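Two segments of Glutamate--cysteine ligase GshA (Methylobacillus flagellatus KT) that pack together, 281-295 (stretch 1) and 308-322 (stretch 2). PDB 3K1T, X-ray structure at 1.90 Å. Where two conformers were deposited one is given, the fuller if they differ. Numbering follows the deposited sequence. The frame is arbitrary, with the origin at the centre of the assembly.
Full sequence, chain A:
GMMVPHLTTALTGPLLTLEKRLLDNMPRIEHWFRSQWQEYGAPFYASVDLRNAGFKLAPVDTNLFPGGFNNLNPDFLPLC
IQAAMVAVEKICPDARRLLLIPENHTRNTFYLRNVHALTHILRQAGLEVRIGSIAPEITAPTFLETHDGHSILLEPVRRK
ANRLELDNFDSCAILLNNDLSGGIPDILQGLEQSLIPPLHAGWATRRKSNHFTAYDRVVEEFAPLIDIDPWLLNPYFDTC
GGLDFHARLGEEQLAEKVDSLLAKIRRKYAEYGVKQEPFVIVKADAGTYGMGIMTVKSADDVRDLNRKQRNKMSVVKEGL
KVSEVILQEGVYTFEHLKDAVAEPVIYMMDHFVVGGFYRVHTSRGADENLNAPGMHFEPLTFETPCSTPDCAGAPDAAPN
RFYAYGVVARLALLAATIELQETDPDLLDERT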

# COMPACT_ATOMS: atom_id res chain seq x y z
N ILE A 281 7.66 9.03 -35.42
CA ILE A 281 7.42 7.61 -35.43
C ILE A 281 6.13 7.43 -36.25
O ILE A 281 5.11 8.03 -35.95
CB ILE A 281 7.21 7.04 -34.02
CG1 ILE A 281 8.40 7.39 -33.10
CG2 ILE A 281 7.01 5.49 -34.04
CD1 ILE A 281 8.12 7.04 -31.60
N VAL A 282 6.22 6.61 -37.29
CA VAL A 282 5.10 6.25 -38.16
C VAL A 282 4.61 4.86 -37.78
O VAL A 282 5.36 3.88 -37.89
CB VAL A 282 5.48 6.31 -39.65
CG1 VAL A 282 4.24 6.09 -40.56
CG2 VAL A 282 6.18 7.66 -40.00
N LYS A 283 3.37 4.80 -37.31
CA LYS A 283 2.77 3.55 -36.82
C LYS A 283 1.60 3.13 -37.76
O LYS A 283 0.59 3.81 -37.79
CB LYS A 283 2.23 3.73 -35.40
CG LYS A 283 3.23 4.32 -34.34
CD LYS A 283 2.48 5.04 -33.15
CE LYS A 283 3.42 5.50 -31.99
NZ LYS A 283 3.64 4.35 -30.97
N ALA A 284 1.76 2.04 -38.51
CA ALA A 284 0.70 1.53 -39.40
C ALA A 284 -0.07 0.47 -38.60
O ALA A 284 0.51 -0.58 -38.29
CB ALA A 284 1.29 0.93 -40.67
N ASP A 285 -1.31 0.76 -38.24
CA ASP A 285 -2.14 -0.16 -37.44
C ASP A 285 -3.00 -1.07 -38.33
O ASP A 285 -3.88 -0.57 -39.03
CB ASP A 285 -3.07 0.62 -36.53
CG ASP A 285 -3.98 -0.30 -35.68
OD1 ASP A 285 -3.62 -1.47 -35.42
OD2 ASP A 285 -5.05 0.17 -35.26
N ALA A 286 -2.72 -2.36 -38.30
CA ALA A 286 -3.48 -3.36 -39.04
C ALA A 286 -4.33 -4.23 -38.10
O ALA A 286 -4.65 -5.38 -38.41
CB ALA A 286 -2.56 -4.20 -39.94
N GLY A 287 -4.74 -3.68 -36.97
CA GLY A 287 -5.71 -4.38 -36.12
C GLY A 287 -5.16 -5.70 -35.61
O GLY A 287 -4.05 -5.76 -35.08
N THR A 288 -5.93 -6.78 -35.80
CA THR A 288 -5.51 -8.12 -35.36
C THR A 288 -4.25 -8.59 -36.06
O THR A 288 -3.56 -9.48 -35.56
CB THR A 288 -6.63 -9.18 -35.60
OG1 THR A 288 -6.98 -9.25 -37.01
CG2 THR A 288 -7.87 -8.84 -34.76
N TYR A 289 -3.96 -8.04 -37.24
CA TYR A 289 -2.82 -8.49 -38.06
C TYR A 289 -1.47 -7.95 -37.54
O TYR A 289 -0.43 -8.49 -37.91
CB TYR A 289 -3.01 -8.05 -39.53
CG TYR A 289 -4.17 -8.79 -40.20
CD1 TYR A 289 -3.97 -10.01 -40.84
CD2 TYR A 289 -5.45 -8.27 -40.17
CE1 TYR A 289 -5.04 -10.70 -41.47
CE2 TYR A 289 -6.55 -8.96 -40.75
CZ TYR A 289 -6.34 -10.18 -41.39
OH TYR A 289 -7.39 -10.84 -42.02
N GLY A 290 -1.53 -6.92 -36.69
CA GLY A 290 -0.36 -6.33 -36.07
C GLY A 290 -0.15 -4.87 -36.45
O GLY A 290 -1.06 -4.19 -36.96
N MSE A 291 1.07 -4.39 -36.19
CA MSE A 291 1.42 -2.99 -36.42
C MSE A 291 2.83 -2.92 -37.03
O MSE A 291 3.70 -3.72 -36.65
CB MSE A 291 1.33 -2.23 -35.09
CG MSE A 291 1.79 -0.78 -35.16
SE MSE A 291 1.41 0.22 -33.50
CE MSE A 291 -0.40 0.84 -33.97
N GLY A 292 3.04 -2.02 -37.97
CA GLY A 292 4.36 -1.80 -38.57
C GLY A 292 4.84 -0.42 -38.13
O GLY A 292 4.04 0.52 -38.11
N ILE A 293 6.11 -0.31 -37.76
CA ILE A 293 6.66 0.94 -37.21
C ILE A 293 7.96 1.31 -37.92
O ILE A 293 8.82 0.46 -38.18
CB ILE A 293 6.93 0.82 -35.70
CG1 ILE A 293 5.65 0.47 -34.94
CG2 ILE A 293 7.57 2.11 -35.15
CD1 ILE A 293 5.92 -0.12 -33.57
N MSE A 294 8.11 2.60 -38.23
CA MSE A 294 9.39 3.14 -38.74
C MSE A 294 9.55 4.56 -38.21
O MSE A 294 8.56 5.21 -37.86
CB MSE A 294 9.44 3.15 -40.28
CG MSE A 294 8.43 4.02 -40.95
SE MSE A 294 8.48 3.94 -42.92
CE MSE A 294 10.24 4.82 -43.29
N THR A 295 10.80 5.04 -38.16
CA THR A 295 11.06 6.43 -37.76
C THR A 295 11.57 7.18 -38.97
O THR A 295 12.28 6.63 -39.80
CB THR A 295 12.07 6.57 -36.58
OG1 THR A 295 13.27 5.88 -36.89
CG2 THR A 295 11.47 5.98 -35.25
N LYS A 308 11.46 -3.97 -48.44
CA LYS A 308 11.37 -4.37 -47.04
C LYS A 308 10.49 -3.41 -46.23
O LYS A 308 9.68 -3.84 -45.40
CB LYS A 308 12.76 -4.49 -46.42
CG LYS A 308 12.74 -4.64 -44.91
N GLN A 309 10.65 -2.11 -46.48
CA GLN A 309 9.85 -1.09 -45.80
C GLN A 309 8.36 -1.19 -46.17
O GLN A 309 7.49 -1.05 -45.32
CB GLN A 309 10.34 0.31 -46.15
CG GLN A 309 11.68 0.70 -45.53
CD GLN A 309 12.22 1.97 -46.15
OE1 GLN A 309 12.22 2.13 -47.38
NE2 GLN A 309 12.64 2.90 -45.30
N ARG A 310 8.08 -1.43 -47.44
CA ARG A 310 6.69 -1.61 -47.90
C ARG A 310 6.04 -2.78 -47.20
O ARG A 310 4.91 -2.67 -46.71
CB ARG A 310 6.62 -1.79 -49.41
CG ARG A 310 7.00 -0.53 -50.20
CD ARG A 310 6.65 -0.65 -51.68
NE ARG A 310 7.20 -1.86 -52.30
CZ ARG A 310 8.33 -1.92 -53.02
NH1 ARG A 310 9.08 -0.84 -53.23
NH2 ARG A 310 8.71 -3.08 -53.54
N ASN A 311 6.77 -3.90 -47.13
CA ASN A 311 6.28 -5.09 -46.42
C ASN A 311 6.06 -4.85 -44.94
O ASN A 311 5.07 -5.34 -44.37
CB ASN A 311 7.24 -6.27 -46.59
CG ASN A 311 7.28 -6.80 -48.02
OD1 ASN A 311 6.32 -6.63 -48.77
ND2 ASN A 311 8.39 -7.44 -48.40
N LYS A 312 6.98 -4.13 -44.30
CA LYS A 312 6.85 -3.82 -42.89
C LYS A 312 5.62 -2.95 -42.61
O LYS A 312 4.83 -3.20 -41.68
CB LYS A 312 8.11 -3.10 -42.37
CG LYS A 312 8.02 -2.72 -40.91
CD LYS A 312 9.37 -2.26 -40.30
CE LYS A 312 9.89 -1.01 -40.93
NZ LYS A 312 10.84 -0.27 -40.01
N MSE A 313 5.47 -1.89 -43.38
CA MSE A 313 4.36 -0.94 -43.16
C MSE A 313 2.99 -1.52 -43.59
O MSE A 313 1.97 -1.12 -43.04
CB MSE A 313 4.66 0.37 -43.88
CG MSE A 313 5.95 1.02 -43.37
SE MSE A 313 6.07 1.12 -41.39
CE MSE A 313 4.86 2.59 -41.51
N SER A 314 2.97 -2.46 -44.53
CA SER A 314 1.75 -3.21 -44.87
C SER A 314 1.39 -4.22 -43.79
O SER A 314 0.24 -4.67 -43.73
CB SER A 314 1.92 -3.98 -46.19
OG SER A 314 2.13 -3.11 -47.27
N VAL A 315 2.39 -4.60 -42.99
CA VAL A 315 2.24 -5.47 -41.81
C VAL A 315 2.15 -6.93 -42.20
O VAL A 315 2.89 -7.75 -41.66
CB VAL A 315 1.10 -5.09 -40.82
CG1 VAL A 315 1.13 -6.01 -39.55
CG2 VAL A 315 1.18 -3.62 -40.38
N VAL A 316 1.25 -7.27 -43.12
CA VAL A 316 1.10 -8.63 -43.58
C VAL A 316 0.99 -8.66 -45.11
O VAL A 316 0.76 -7.65 -45.78
CB VAL A 316 -0.15 -9.32 -42.92
CG1 VAL A 316 0.06 -9.60 -41.38
CG2 VAL A 316 -1.42 -8.49 -43.16
N LYS A 317 1.18 -9.86 -45.65
CA LYS A 317 1.06 -10.07 -47.07
C LYS A 317 -0.40 -9.94 -47.55
O LYS A 317 -0.63 -9.59 -48.70
CB LYS A 317 1.67 -11.42 -47.47
CG LYS A 317 3.20 -11.43 -47.40
N GLU A 318 -1.37 -10.22 -46.67
CA GLU A 318 -2.81 -9.97 -47.00
C GLU A 318 -2.97 -8.49 -47.30
O GLU A 318 -2.35 -7.63 -46.61
CB GLU A 318 -3.74 -10.32 -45.83
CG GLU A 318 -3.96 -11.80 -45.52
CD GLU A 318 -2.91 -12.41 -44.60
OE1 GLU A 318 -1.93 -11.72 -44.20
OE2 GLU A 318 -3.07 -13.61 -44.29
N GLY A 319 -3.77 -8.15 -48.31
CA GLY A 319 -3.87 -6.75 -48.78
C GLY A 319 -4.75 -5.81 -47.95
O GLY A 319 -5.80 -6.20 -47.42
N LEU A 320 -4.29 -4.57 -47.78
CA LEU A 320 -5.13 -3.49 -47.23
C LEU A 320 -5.74 -3.79 -45.86
O LEU A 320 -6.94 -3.59 -45.63
CB LEU A 320 -6.21 -3.08 -48.23
CG LEU A 320 -5.73 -2.86 -49.66
CD1 LEU A 320 -6.94 -2.50 -50.59
CD2 LEU A 320 -4.60 -1.80 -49.74
N LYS A 321 -4.90 -4.26 -44.94
CA LYS A 321 -5.35 -4.48 -43.58
C LYS A 321 -5.06 -3.27 -42.67
O LYS A 321 -5.60 -3.18 -41.58
CB LYS A 321 -4.70 -5.74 -43.01
CG LYS A 321 -4.99 -7.00 -43.80
CD LYS A 321 -6.47 -7.22 -44.10
CE LYS A 321 -6.67 -8.54 -44.87
NZ LYS A 321 -8.07 -8.74 -45.34
N VAL A 322 -4.25 -2.34 -43.14
CA VAL A 322 -3.95 -1.13 -42.36
C VAL A 322 -5.18 -0.23 -42.37
O VAL A 322 -5.66 0.17 -43.45
CB VAL A 322 -2.74 -0.39 -42.92
CG1 VAL A 322 -2.54 0.94 -42.16
CG2 VAL A 322 -1.48 -1.26 -42.82

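Stretch 1 is a hairpin: strand 281-285 runs out, a short turn with a 3-10 segment at 288-289 reverses it, and strand 291-295 returns, paired to the first by backbone hydrogen bonds such as Ala-284 N to Gly-292 O (2.8 Å). Stretch 2 lays the end of a helix on one face of this hairpin and then carries its following loop past the turn. The contact buries 785 Å² and is organised round Tyr-289, Met-313 and Val-315.

Met-313, a selenomethionine here, fills the space between helix and sheet. Its CA-to-CB bond points sideways, but three successive m rotamers fold the flexible chain back so that its end reaches the strands. Met-313 SE lies 3.8 Å from Met-294 CG and 3.8 Å from Gly-292 C, while Met-313 CE touches Val-282 CG1 at 3.7 Å and Ala-284 CB at 4.0 Å. One unbranched side chain thus spans both strands of the hairpin. Alternation along the strand turns Val-282 and Ala-284 toward the helix and Lys-283 away; Ala-284 adds only a methyl.

Gly-292 sets how close the helix can come. The axes of the helix and strand 291-295 approach to 6.7 Å, and Gly-292 CA sits 3.4 Å from Lys-312 O in a CA-H...O contact. A CB in its ideal position at Gly-292 would lie only 2.1 Å from Lys-312 O, so the absence of a side chain is a condition of this packing.

Val-315 packs its two methyls against the hairpin. It is the first residue to leave helical geometry, with a positive phi of 79°, unusual for a branched residue, and its CB points toward the hairpin. Val-315 CG2 packs 3.8 Å from Ala-286 CB and 3.4 Å from Gly-292 N; Val-315 CG1 lies 3.4 Å from Tyr-289 O and 3.5 Å from Gly-290 C. The compact valine fits against backbone as much as against side chains. Gly-290 has its own reason to be glycine, since at its backbone angles a CB would jam against the preceding carbonyl oxygen.

Tyr-289, covered over 106 Å², works from the turn, and remains exposed. Lys-321 lays its aliphatic chain over one face of the Tyr-289 ring, with Lys-321 CG 3.9 Å from the centroid of the Tyr-289 ring and 11° off the normal, a CH-pi contact. Val-316 CG2 approaches Tyr-289 CD1 obliquely at 3.8 Å. A long side chain with a charged tip suits this border, because its methylenes can cover the ring.

Beyond it the loop meets Asp-285 and Ala-286 largely through backbone: Ala-286 CA to Lys-321 O is 3.3 Å and Val-322 CA to Asp-285 O is 3.4 Å, both CA-H...O contacts. The sole hydrogen bond across the interface lies at the other end, where Lys-312, t apart from a p chi3, donates from NZ to Ile-293 O at 2.8 Å. The rule is shape first: no side chain at Gly-292, where the helix comes closest to the strand, a small one at Ala-286, a flexible selenomethionine in the middle, and lysines whose methylenes (Lys-321) or amine (Lys-312) reach the hairpin.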